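Local coordinates for protein putative oxidoreductase (Salmonella enterica subsp. enterica serovar Typhimurium, PDB 3NX4) that binds NADP and, as a medium-chain dehydrogenase/reductase, probably reduces acryloyl-CoA with NADPH as the hydride donor, at residues R180-Y186 with N313-G317; S37-D43 with G62-A66; E139-P145 with K169-Q173. All blocks are in the same frame, centred on the assembly; numbering follows the deposited sequence.

Interaction 1 of 3, residues R180-Y186 with N313-G317; sequences RESTHGY and NQVQG. With NAP (NADP nicotinamide-adenine-dinucleotide phosphate), chain C.
The phosphate oxygen O3X of the NADP is gripped from both segments: R180 NE donates to it over 2.7 Å (N-H...O 155°), and N313 ND2 over 3.2 Å. This is the pocket for the 2'-phosphate at the edge of the Rossmann domain, where an arginine just after strand 174-178 meets the loop that leads back into the catalytic domain. N313 ends helix 303-311 in a Schellman motif, its positive phi turning the chain toward strand 318-322. Its CG lies anti to the backbone N (chi1 -168°), which sends the amide toward the phosphate and lays OD1 over one face of the R180 guanidinium; CG2 of T183 lies over the opposite face. The R180 chain bends at chi3, and its far end reaches V315, NH2 giving a bond of 2.9 Å to V315 O, met from above the carbonyl plane. S156 OG is a second partner of NH2, and water 1 accepts from NH1 at 2.9 Å, so several bonds fix the plane that presents NE to the phosphate.

Farther along, the Q316 amide stacks on the Y186 ring, the two planes 30° apart, with NE2 3.3 Å from Y186 CG. Its other end, OE1, takes a bond of 2.7 Å from water 2, which also joins S182 OG. The Y186 hydroxyl is hydrogen-bonded to S161 OG, and lies against the backbone of G317, with OH 3.1 Å from G317 CA.

Interaction 2 of 3, residues S37-D43 with G62-A66; sequences SSLNYKD and GIDFA. With NAP (NADP nicotinamide-adenine-dinucleotide phosphate), chain C.
D64 OD2 accepts from both S38 and N40 of the facing segment, where antiparallel strands 30-39 and 64-72 of the GroES-like catalytic domain lie side by side. N40 ND2 meets it over 2.7 Å (N-H...O 164°), nearly in its own amide plane but from above that of the carboxylate; S38 OG comes in at 3.0 Å on the anti lone pair. R318 is a further partner of S38 OG, and the other carboxylate oxygen, D64 OD1, is bonded to T126 of helix 118-140. One strand residue earlier, S37 OG donates to D64 O over 2.8 Å; a chi1 of -174° puts OG anti to the backbone N, where it meets that carbonyl from above its plane.

D43, in the first turn of helix 41-48, folds back on the same asparagine: its OD2 accepts from both N40 N and N40 ND2, so that one carboxylate oxygen ties both the backbone and the amide of the N-cap residue to the first turn. Its OD1 takes the backbone N of I63 at 3.0 Å on the syn side. Two waters extend the network. Water 3 donates to D43 OD2 and S38 O and accepts from D64 N, while water 4 joins D43 OD1 to G62 N. The I63 side chain packs against the N40 amide, CG1 3.5 Å from ND2. Directly after N40 the chain reaches the cofactor, where Y41 N donates to O1N of the nicotinamide-side phosphate over 3.3 Å.

Interaction 3 of 3, residues E139-P145 with K169-Q173; sequences EDAGIRP and KLGYQ
The loops that follow two helices meet here, both helices closed by Schellman motifs: G142 terminates helix 118-140 and G171 terminates helix 158-169, each with positive phi. Just past G171, Y172 reaches across to the other loop, and its hydroxyl donates to I143 O over 2.7 Å, with the carbonyl oxygen at the ring edge, in plane. Water 5, also in the ring plane, donates to the same hydroxyl at 2.8 Å and to E139 OE2, linking the phenol to the last turn of helix 118-140. The carboxylate of E139 has a stronger partner in R281 of helix 272-285, with which OE1 forms a salt bridge.

One face of the Y172 ring carries P145 in a CH-pi contact: CG sits 3.8 Å from the ring centroid, only 8° off the normal. The tyrosine CG is anti to its own carbonyl carbon (chi1 -67°), which carries the ring back alongside the 143-145 backbone. In the Rossmann domain these loops lead into neighbouring parallel strands, 150-152 and 174-178, and the contact brings together the approaches to both. The proline also rests on the turn itself, with CB 3.5 Å from G171 O and CG equally near L170 O. Water 6 bridges the two backbones, donating to P145 O and accepting from Q173 N, each at 2.8 Å.

In the fold
From the N terminus, interaction 2 comes first, closing a loop of 18 residues within the catalytic domain and pairing strand 30-39 and helix 41-48 with strand 64-72. Interaction 3 follows in the Rossmann domain, spanning 23 residues that include strand 150-152 and helix 158-169. Interaction 1 opens soon after, beyond strand 174-178, and is the long-range closure: 126 residues later the chain returns at 313-317, before strand 318-322 joins the sheet that holds strand 30-39. The three lie in series, none nested or crossed. Interactions 1 and 2, with centres 20 Å apart, touch different parts of one NADP, and interaction 3 stands about 13 Å from interaction 1 by nearest atoms.

Interaction 1 of 3, residues R180-Y186 with N313-G317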
loop_
_atom_site.group_PDB
_atom_site.type_symbol
_atom_site.label_atom_id
_atom_site.label_comp_id
_atom_site.label_asym_id
_atom_site.label_seq_id
_atom_site.Cartn_x
_atom_site.Cartn_y
_atom_site.Cartn_z
ATOM N N ARG A 180 -13.692 -0.245 23.545
ATOM C CA ARG A 180 -14.047 -0.567 24.929
ATOM C C ARG A 180 -13.413 0.389 25.932
ATOM O O ARG A 180 -12.194 0.431 26.077
ATOM C CB ARG A 180 -13.634 -2.007 25.272
ATOM C CG ARG A 180 -14.338 -3.093 24.459
ATOM C CD ARG A 180 -13.873 -4.495 24.887
ATOM N NE ARG A 180 -12.476 -4.740 24.523
ATOM C CZ ARG A 180 -11.679 -5.623 25.124
ATOM N NH1 ARG A 180 -12.125 -6.353 26.143
ATOM N NH2 ARG A 180 -10.424 -5.766 24.717
ATOM N N GLU A 181 -14.246 1.139 26.644
ATOM C CA GLU A 181 -13.756 2.053 27.660
ATOM C C GLU A 181 -12.948 1.337 28.766
ATOM O O GLU A 181 -12.093 1.933 29.417
ATOM C CB GLU A 181 -14.940 2.781 28.289
ATOM C CG GLU A 181 -14.542 3.932 29.164
ATOM C CD GLU A 181 -14.171 5.141 28.346
ATOM O OE1 GLU A 181 -14.554 5.177 27.159
ATOM O OE2 GLU A 181 -13.498 6.046 28.883
ATOM N N SER A 182 -13.220 0.059 28.975
ATOM C CA SER A 182 -12.583 -0.663 30.071
ATOM C C SER A 182 -11.093 -0.924 29.841
ATOM O O SER A 182 -10.365 -1.272 30.777
ATOM C CB SER A 182 -13.311 -1.979 30.336
ATOM O OG SER A 182 -13.211 -2.856 29.229
ATOM N N THR A 183 -10.641 -0.763 28.599
ATOM C CA THR A 183 -9.249 -1.052 28.253
ATOM C C THR A 183 -8.351 0.177 28.383
ATOM O O THR A 183 -7.140 0.082 28.189
ATOM C CB THR A 183 -9.111 -1.507 26.777
ATOM O OG1 THR A 183 -9.440 -0.403 25.923
ATOM C CG2 THR A 183 -10.031 -2.673 26.473
ATOM N N HIS A 184 -8.927 1.338 28.680
ATOM C CA HIS A 184 -8.141 2.574 28.585
ATOM C C HIS A 184 -6.938 2.645 29.525
ATOM O O HIS A 184 -5.861 3.089 29.120
ATOM C CB HIS A 184 -9.028 3.820 28.712
ATOM C CG HIS A 184 -9.916 4.036 27.526
ATOM N ND1 HIS A 184 -10.464 5.262 27.212
ATOM C CD2 HIS A 184 -10.342 3.177 26.570
ATOM C CE1 HIS A 184 -11.193 5.148 26.116
ATOM N NE2 HIS A 184 -11.139 3.892 25.709
ATOM N N GLY A 185 -7.117 2.223 30.775
ATOM C CA GLY A 185 -6.018 2.225 31.724
ATOM C C GLY A 185 -4.909 1.277 31.286
ATOM O O GLY A 185 -3.719 1.572 31.408
ATOM N N TYR A 186 -5.306 0.123 30.770
ATOM C CA TYR A 186 -4.357 -0.869 30.306
ATOM C C TYR A 186 -3.553 -0.290 29.130
ATOM O O TYR A 186 -2.332 -0.427 29.079
ATOM C CB TYR A 186 -5.111 -2.143 29.915
ATOM C CG TYR A 186 -4.322 -3.131 29.083
ATOM C CD1 TYR A 186 -3.356 -3.951 29.665
ATOM C CD2 TYR A 186 -4.566 -3.273 27.722
ATOM C CE1 TYR A 186 -2.639 -4.870 28.902
ATOM C CE2 TYR A 186 -3.845 -4.183 26.949
ATOM C CZ TYR A 186 -2.893 -4.976 27.544
ATOM O OH TYR A 186 -2.196 -5.884 26.776
ATOM N N ASN A 313 -14.654 -10.584 22.047
ATOM C CA ASN A 313 -13.967 -9.364 22.431
ATOM C C ASN A 313 -14.101 -9.106 23.926
ATOM O O ASN A 313 -14.435 -7.996 24.346
ATOM C CB ASN A 313 -14.505 -8.175 21.626
ATOM C CG ASN A 313 -13.645 -6.939 21.775
ATOM O OD1 ASN A 313 -12.461 -7.030 22.089
ATOM N ND2 ASN A 313 -14.239 -5.778 21.568
ATOM N N GLN A 314 -13.844 -10.143 24.722
ATOM C CA GLN A 314 -13.902 -10.033 26.174
ATOM C C GLN A 314 -12.552 -10.265 26.857
ATOM O O GLN A 314 -12.496 -10.501 28.063
ATOM C CB GLN A 314 -14.947 -11.000 26.745
ATOM C CG GLN A 314 -16.356 -10.764 26.221
ATOM C CD GLN A 314 -17.358 -11.757 26.775
ATOM O OE1 GLN A 314 -17.012 -12.618 27.585
ATOM N NE2 GLN A 314 -18.611 -11.642 26.344
ATOM N N VAL A 315 -11.466 -10.197 26.097
ATOM C CA VAL A 315 -10.141 -10.293 26.693
ATOM C C VAL A 315 -9.281 -9.123 26.254
ATOM O O VAL A 315 -9.576 -8.474 25.256
ATOM C CB VAL A 315 -9.434 -11.615 26.311
ATOM C CG1 VAL A 315 -10.179 -12.801 26.907
ATOM C CG2 VAL A 315 -9.330 -11.742 24.812
ATOM N N GLN A 316 -8.224 -8.841 27.005
ATOM C CA GLN A 316 -7.233 -7.877 26.544
ATOM C C GLN A 316 -5.825 -8.467 26.646
ATOM O O GLN A 316 -5.569 -9.341 27.467
ATOM C CB GLN A 316 -7.353 -6.555 27.308
ATOM C CG GLN A 316 -7.203 -6.660 28.812
ATOM C CD GLN A 316 -7.444 -5.326 29.489
ATOM O OE1 GLN A 316 -8.309 -4.562 29.073
ATOM N NE2 GLN A 316 -6.658 -5.027 30.516
ATOM N N GLY A 317 -4.915 -8.012 25.793
ATOM C CA GLY A 317 -3.557 -8.518 25.839
ATOM C C GLY A 317 -3.391 -9.868 25.164
ATOM O O GLY A 317 -4.071 -10.177 24.188
HETATM P PA NAP C . -7.378 -9.726 19.171
HETATM O O1A NAP C . -6.496 -9.926 20.333
HETATM O O2A NAP C . -8.729 -10.305 19.231
HETATM O O5B NAP C . -7.445 -8.174 18.795
HETATM C C5B NAP C . -8.453 -7.729 17.932
HETATM C C4B NAP C . -8.904 -6.390 18.499
HETATM O O4B NAP C . -9.759 -5.776 17.575
HETATM C C3B NAP C . -9.699 -6.543 19.798
HETATM O O3B NAP C . -8.846 -6.439 20.922
HETATM C C2B NAP C . -10.659 -5.370 19.745
HETATM O O2B NAP C . -9.995 -4.263 20.306
HETATM C C1B NAP C . -10.812 -5.106 18.256
HETATM N N9A NAP C . -12.079 -5.635 17.731
HETATM C C8A NAP C . -12.627 -6.873 17.960
HETATM N N7A NAP C . -13.785 -6.953 17.259
HETATM C C5A NAP C . -13.968 -5.800 16.583
HETATM C C6A NAP C . -14.971 -5.353 15.733
HETATM N N6A NAP C . -16.014 -6.120 15.441
HETATM N N1A NAP C . -14.874 -4.099 15.183
HETATM C C2A NAP C . -13.797 -3.290 15.479
HETATM N N3A NAP C . -12.806 -3.732 16.330
HETATM C C4A NAP C . -12.897 -4.965 16.872
HETATM O O3 NAP C . -6.675 -10.348 17.855
HETATM P PN NAP C . -5.120 -10.459 17.483
HETATM O O1N NAP C . -4.613 -11.817 17.789
HETATM O O2N NAP C . -4.453 -9.282 18.086
HETATM O O5D NAP C . -5.245 -10.276 15.888
HETATM C C5D NAP C . -5.738 -9.056 15.387
HETATM C C4D NAP C . -6.122 -9.223 13.925
HETATM O O4D NAP C . -4.951 -9.484 13.190
HETATM C C3D NAP C . -7.036 -10.419 13.715
HETATM O O3D NAP C . -7.962 -10.115 12.694
HETATM C C2D NAP C . -6.106 -11.515 13.247
HETATM O O2D NAP C . -6.763 -12.421 12.395
HETATM C C1D NAP C . -5.082 -10.699 12.485
HETATM N N1N NAP C . -3.762 -11.335 12.380
HETATM C C2N NAP C . -3.290 -11.623 11.132
HETATM C C3N NAP C . -2.038 -12.203 10.951
HETATM C C7N NAP C . -1.383 -12.009 9.612
HETATM O O7N NAP C . -0.537 -13.001 9.091
HETATM N N7N NAP C . -1.630 -10.886 8.947
HETATM C C4N NAP C . -1.260 -12.490 12.073
HETATM C C5N NAP C . -1.752 -12.186 13.350
HETATM C C6N NAP C . -3.007 -11.595 13.488
HETATM P P2B NAP C . -10.813 -3.150 21.156
HETATM O O1X NAP C . -9.792 -2.328 21.894
HETATM O O2X NAP C . -11.597 -2.269 20.213
HETATM O O3X NAP C . -11.727 -3.872 22.109
HETATM O O HOH W 1 -11.119 -7.366 28.679
HETATM O O HOH W 2 -10.910 -4.576 29.689
#

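Interaction 2 of 3, residues S37-D43 with G62-A66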
loop_
_atom_site.group_PDB
_atom_site.type_symbol
_atom_site.label_atom_id
_atom_site.label_comp_id
_atom_site.label_asym_id
_atom_site.label_seq_id
_atom_site.Cartn_x
_atom_site.Cartn_y
_atom_site.Cartn_z
ATOM N N SER A 37 2.334 -22.627 24.521
ATOM C CA SER A 37 1.689 -22.208 23.285
ATOM C C SER A 37 0.959 -20.891 23.568
ATOM O O SER A 37 1.187 -20.266 24.604
ATOM C CB SER A 37 0.730 -23.281 22.761
ATOM O OG SER A 37 0.214 -22.927 21.482
ATOM N N SER A 38 0.097 -20.463 22.651
ATOM C CA SER A 38 -0.707 -19.272 22.882
ATOM C C SER A 38 -2.010 -19.345 22.103
ATOM O O SER A 38 -2.213 -20.255 21.307
ATOM C CB SER A 38 0.074 -17.998 22.516
ATOM O OG SER A 38 -0.042 -17.673 21.142
ATOM N N LEU A 39 -2.911 -18.407 22.365
ATOM C CA LEU A 39 -4.128 -18.308 21.581
ATOM C C LEU A 39 -4.130 -16.993 20.827
ATOM O O LEU A 39 -4.116 -15.922 21.437
ATOM C CB LEU A 39 -5.364 -18.362 22.474
ATOM C CG LEU A 39 -5.583 -19.661 23.239
ATOM C CD1 LEU A 39 -6.888 -19.587 24.050
ATOM C CD2 LEU A 39 -5.602 -20.835 22.276
ATOM N N ASN A 40 -4.154 -17.085 19.502
ATOM C CA ASN A 40 -4.304 -15.921 18.643
ATOM C C ASN A 40 -5.731 -15.848 18.134
ATOM O O ASN A 40 -6.498 -16.795 18.273
ATOM C CB ASN A 40 -3.352 -16.024 17.446
ATOM C CG ASN A 40 -1.901 -16.051 17.864
ATOM O OD1 ASN A 40 -1.276 -14.998 18.010
ATOM N ND2 ASN A 40 -1.352 -17.259 18.069
ATOM N N TYR A 41 -6.082 -14.721 17.529
ATOM C CA TYR A 41 -7.399 -14.575 16.930
ATOM C C TYR A 41 -7.667 -15.739 15.978
ATOM O O TYR A 41 -8.756 -16.313 15.974
ATOM C CB TYR A 41 -7.509 -13.231 16.196
ATOM C CG TYR A 41 -8.910 -12.896 15.743
ATOM C CD1 TYR A 41 -9.303 -13.094 14.423
ATOM C CD2 TYR A 41 -9.850 -12.399 16.641
ATOM C CE1 TYR A 41 -10.585 -12.794 14.007
ATOM C CE2 TYR A 41 -11.138 -12.095 16.232
ATOM C CZ TYR A 41 -11.502 -12.298 14.917
ATOM O OH TYR A 41 -12.783 -12.001 14.510
ATOM N N LYS A 42 -6.668 -16.100 15.177
ATOM C CA LYS A 42 -6.862 -17.183 14.221
ATOM C C LYS A 42 -7.124 -18.518 14.931
ATOM O O LYS A 42 -7.956 -19.304 14.484
ATOM C CB LYS A 42 -5.683 -17.295 13.244
ATOM C CG LYS A 42 -6.055 -18.040 11.963
ATOM C CD LYS A 42 -4.847 -18.550 11.194
ATOM C CE LYS A 42 -3.986 -17.425 10.687
ATOM N NZ LYS A 42 -2.927 -17.932 9.762
ATOM N N ASP A 43 -6.420 -18.766 16.035
ATOM C CA ASP A 43 -6.655 -19.966 16.837
ATOM C C ASP A 43 -8.084 -19.961 17.397
ATOM O O ASP A 43 -8.733 -21.004 17.473
ATOM C CB ASP A 43 -5.672 -20.057 18.011
ATOM C CG ASP A 43 -4.231 -20.173 17.575
ATOM O OD1 ASP A 43 -3.933 -21.011 16.694
ATOM O OD2 ASP A 43 -3.390 -19.427 18.130
ATOM N N GLY A 62 -3.502 -24.466 16.989
ATOM C CA GLY A 62 -2.395 -23.783 17.629
ATOM C C GLY A 62 -1.312 -23.463 16.615
ATOM O O GLY A 62 -0.545 -24.342 16.212
ATOM N N ILE A 63 -1.244 -22.198 16.208
ATOM C CA ILE A 63 -0.307 -21.785 15.175
ATOM C C ILE A 63 1.068 -21.467 15.758
ATOM O O ILE A 63 2.016 -21.211 15.018
ATOM C CB ILE A 63 -0.848 -20.571 14.369
ATOM C CG1 ILE A 63 -0.985 -19.336 15.266
ATOM C CG2 ILE A 63 -2.192 -20.913 13.730
ATOM C CD1 ILE A 63 -1.629 -18.135 14.556
ATOM N N ASP A 64 1.171 -21.484 17.084
ATOM C CA ASP A 64 2.435 -21.200 17.757
ATOM C C ASP A 64 2.803 -22.326 18.715
ATOM O O ASP A 64 1.930 -23.013 19.241
ATOM C CB ASP A 64 2.326 -19.926 18.614
ATOM C CG ASP A 64 1.835 -18.722 17.847
ATOM O OD1 ASP A 64 2.027 -18.661 16.614
ATOM O OD2 ASP A 64 1.279 -17.809 18.504
ATOM N N PHE A 65 4.096 -22.490 18.967
ATOM C CA PHE A 65 4.544 -23.264 20.121
ATOM C C PHE A 65 6.002 -22.960 20.437
ATOM O O PHE A 65 6.738 -22.441 19.597
ATOM C CB PHE A 65 4.294 -24.777 19.955
ATOM C CG PHE A 65 5.156 -25.444 18.891
ATOM C CD1 PHE A 65 6.518 -25.608 19.080
ATOM C CD2 PHE A 65 4.588 -25.916 17.715
ATOM C CE1 PHE A 65 7.310 -26.237 18.102
ATOM C CE2 PHE A 65 5.365 -26.544 16.744
ATOM C CZ PHE A 65 6.728 -26.698 16.937
ATOM N N ALA A 66 6.404 -23.255 21.666
ATOM C CA ALA A 66 7.805 -23.210 22.045
ATOM C C ALA A 66 8.104 -24.433 22.906
ATOM O O ALA A 66 7.310 -24.797 23.772
ATOM C CB ALA A 66 8.112 -21.943 22.802
HETATM P PA NAP C . -7.378 -9.726 19.171
HETATM O O1A NAP C . -6.496 -9.926 20.333
HETATM O O2A NAP C . -8.729 -10.305 19.231
HETATM O O5B NAP C . -7.445 -8.174 18.795
HETATM C C5B NAP C . -8.453 -7.729 17.932
HETATM C C4B NAP C . -8.904 -6.390 18.499
HETATM O O4B NAP C . -9.759 -5.776 17.575
HETATM C C3B NAP C . -9.699 -6.543 19.798
HETATM O O3B NAP C . -8.846 -6.439 20.922
HETATM C C2B NAP C . -10.659 -5.370 19.745
HETATM O O2B NAP C . -9.995 -4.263 20.306
HETATM C C1B NAP C . -10.812 -5.106 18.256
HETATM N N9A NAP C . -12.079 -5.635 17.731
HETATM C C8A NAP C . -12.627 -6.873 17.960
HETATM N N7A NAP C . -13.785 -6.953 17.259
HETATM C C5A NAP C . -13.968 -5.800 16.583
HETATM C C6A NAP C . -14.971 -5.353 15.733
HETATM N N6A NAP C . -16.014 -6.120 15.441
HETATM N N1A NAP C . -14.874 -4.099 15.183
HETATM C C2A NAP C . -13.797 -3.290 15.479
HETATM N N3A NAP C . -12.806 -3.732 16.330
HETATM C C4A NAP C . -12.897 -4.965 16.872
HETATM O O3 NAP C . -6.675 -10.348 17.855
HETATM P PN NAP C . -5.120 -10.459 17.483
HETATM O O1N NAP C . -4.613 -11.817 17.789
HETATM O O2N NAP C . -4.453 -9.282 18.086
HETATM O O5D NAP C . -5.245 -10.276 15.888
HETATM C C5D NAP C . -5.738 -9.056 15.387
HETATM C C4D NAP C . -6.122 -9.223 13.925
HETATM O O4D NAP C . -4.951 -9.484 13.190
HETATM C C3D NAP C . -7.036 -10.419 13.715
HETATM O O3D NAP C . -7.962 -10.115 12.694
HETATM C C2D NAP C . -6.106 -11.515 13.247
HETATM O O2D NAP C . -6.763 -12.421 12.395
HETATM C C1D NAP C . -5.082 -10.699 12.485
HETATM N N1N NAP C . -3.762 -11.335 12.380
HETATM C C2N NAP C . -3.290 -11.623 11.132
HETATM C C3N NAP C . -2.038 -12.203 10.951
HETATM C C7N NAP C . -1.383 -12.009 9.612
HETATM O O7N NAP C . -0.537 -13.001 9.091
HETATM N N7N NAP C . -1.630 -10.886 8.947
HETATM C C4N NAP C . -1.260 -12.490 12.073
HETATM C C5N NAP C . -1.752 -12.186 13.350
HETATM C C6N NAP C . -3.007 -11.595 13.488
HETATM P P2B NAP C . -10.813 -3.150 21.156
HETATM O O1X NAP C . -9.792 -2.328 21.894
HETATM O O2X NAP C . -11.597 -2.269 20.213
HETATM O O3X NAP C . -11.727 -3.872 22.109
HETATM O O HOH W 3 -1.255 -21.071 18.907
HETATM O O HOH W 4 -5.306 -22.928 15.249
#

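Interaction 3 of 3, residues E139-P145 with K169-Q173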
loop_
_atom_site.group_PDB
_atom_site.type_symbol
_atom_site.label_atom_id
_atom_site.label_comp_id
_atom_site.label_asym_id
_atom_site.label_seq_id
_atom_site.Cartn_x
_atom_site.Cartn_y
_atom_site.Cartn_z
ATOM N N GLU A 139 8.953 1.431 9.316
ATOM C CA GLU A 139 10.357 1.795 9.154
ATOM C C GLU A 139 10.816 1.746 7.683
ATOM O O GLU A 139 11.514 2.654 7.213
ATOM C CB GLU A 139 11.251 0.903 10.029
ATOM C CG GLU A 139 11.082 1.160 11.505
ATOM C CD GLU A 139 11.825 0.163 12.391
ATOM O OE1 GLU A 139 12.307 -0.875 11.878
ATOM O OE2 GLU A 139 11.929 0.428 13.610
ATOM N N ASP A 140 10.443 0.685 6.969
ATOM C CA ASP A 140 10.719 0.580 5.534
ATOM C C ASP A 140 10.176 1.798 4.778
ATOM O O ASP A 140 10.733 2.218 3.766
ATOM C CB ASP A 140 10.068 -0.678 4.942
ATOM C CG ASP A 140 10.761 -1.969 5.369
ATOM O OD1 ASP A 140 11.876 -1.907 5.935
ATOM O OD2 ASP A 140 10.185 -3.053 5.116
ATOM N N ALA A 141 9.065 2.341 5.254
ATOM C CA ALA A 141 8.420 3.480 4.601
ATOM C C ALA A 141 9.055 4.799 5.029
ATOM O O ALA A 141 8.670 5.867 4.553
ATOM C CB ALA A 141 6.908 3.483 4.911
ATOM N N GLY A 142 10.020 4.723 5.944
ATOM C CA GLY A 142 10.708 5.915 6.415
ATOM C C GLY A 142 9.931 6.702 7.465
ATOM O O GLY A 142 10.197 7.881 7.690
ATOM N N ILE A 143 8.967 6.060 8.114
ATOM C CA ILE A 143 8.217 6.742 9.181
ATOM C C ILE A 143 9.020 6.763 10.489
ATOM O O ILE A 143 9.188 5.731 11.129
ATOM C CB ILE A 143 6.845 6.084 9.462
ATOM C CG1 ILE A 143 6.031 5.904 8.176
ATOM C CG2 ILE A 143 6.058 6.935 10.463
ATOM C CD1 ILE A 143 5.942 7.160 7.315
ATOM N N ARG A 144 9.516 7.937 10.877
ATOM C CA ARG A 144 10.364 8.064 12.064
ATOM C C ARG A 144 9.540 8.709 13.187
ATOM O O ARG A 144 8.538 9.369 12.915
ATOM C CB ARG A 144 11.566 8.966 11.763
ATOM C CG ARG A 144 12.432 8.525 10.575
ATOM C CD ARG A 144 13.441 9.619 10.213
ATOM N NE ARG A 144 12.780 10.863 9.817
ATOM C CZ ARG A 144 13.420 11.975 9.470
ATOM N NH1 ARG A 144 14.758 12.014 9.472
ATOM N NH2 ARG A 144 12.722 13.050 9.115
ATOM N N PRO A 145 9.970 8.532 14.447
ATOM C CA PRO A 145 9.240 9.163 15.553
ATOM C C PRO A 145 9.062 10.664 15.381
ATOM O O PRO A 145 8.044 11.214 15.809
ATOM C CB PRO A 145 10.133 8.867 16.769
ATOM C CG PRO A 145 10.798 7.561 16.428
ATOM C CD PRO A 145 11.063 7.661 14.924
ATOM N N LYS A 169 8.394 2.181 23.014
ATOM C CA LYS A 169 9.819 1.984 23.300
ATOM C C LYS A 169 10.682 2.689 22.266
ATOM O O LYS A 169 11.715 3.268 22.601
ATOM C CB LYS A 169 10.171 0.490 23.311
ATOM C CG LYS A 169 11.588 0.201 23.791
ATOM C CD LYS A 169 12.571 0.209 22.609
ATOM C CE LYS A 169 13.969 -0.282 23.035
ATOM N NZ LYS A 169 14.912 -0.286 21.876
ATOM N N LEU A 170 10.251 2.627 21.006
ATOM C CA LEU A 170 11.013 3.188 19.904
ATOM C C LEU A 170 10.918 4.709 19.827
ATOM O O LEU A 170 11.551 5.323 18.977
ATOM C CB LEU A 170 10.591 2.559 18.570
ATOM C CG LEU A 170 11.022 1.088 18.524
ATOM C CD1 LEU A 170 10.261 0.305 17.463
ATOM C CD2 LEU A 170 12.566 0.938 18.356
ATOM N N GLY A 171 10.127 5.310 20.712
ATOM C CA GLY A 171 10.061 6.760 20.804
ATOM C C GLY A 171 8.908 7.448 20.073
ATOM O O GLY A 171 8.868 8.677 20.018
ATOM N N TYR A 172 7.959 6.688 19.541
ATOM C CA TYR A 172 6.833 7.307 18.830
ATOM C C TYR A 172 5.761 7.879 19.768
ATOM O O TYR A 172 5.560 7.390 20.871
ATOM C CB TYR A 172 6.152 6.303 17.906
ATOM C CG TYR A 172 7.004 5.849 16.740
ATOM C CD1 TYR A 172 7.925 4.818 16.894
ATOM C CD2 TYR A 172 6.878 6.445 15.483
ATOM C CE1 TYR A 172 8.722 4.385 15.821
ATOM C CE2 TYR A 172 7.667 6.018 14.397
ATOM C CZ TYR A 172 8.585 4.988 14.576
ATOM O OH TYR A 172 9.377 4.554 13.509
ATOM N N GLN A 173 5.015 8.855 19.278
ATOM C CA GLN A 173 3.809 9.282 19.947
ATOM C C GLN A 173 2.768 8.327 19.373
ATOM O O GLN A 173 2.669 8.205 18.173
ATOM C CB GLN A 173 3.470 10.721 19.588
ATOM C CG GLN A 173 4.375 11.730 20.241
ATOM C CD GLN A 173 4.210 11.735 21.727
ATOM O OE1 GLN A 173 3.102 11.763 22.227
ATOM N NE2 GLN A 173 5.311 11.704 22.441
HETATM O O HOH W 5 11.498 2.932 14.389
HETATM O O HOH W 6 5.768 9.849 16.803
#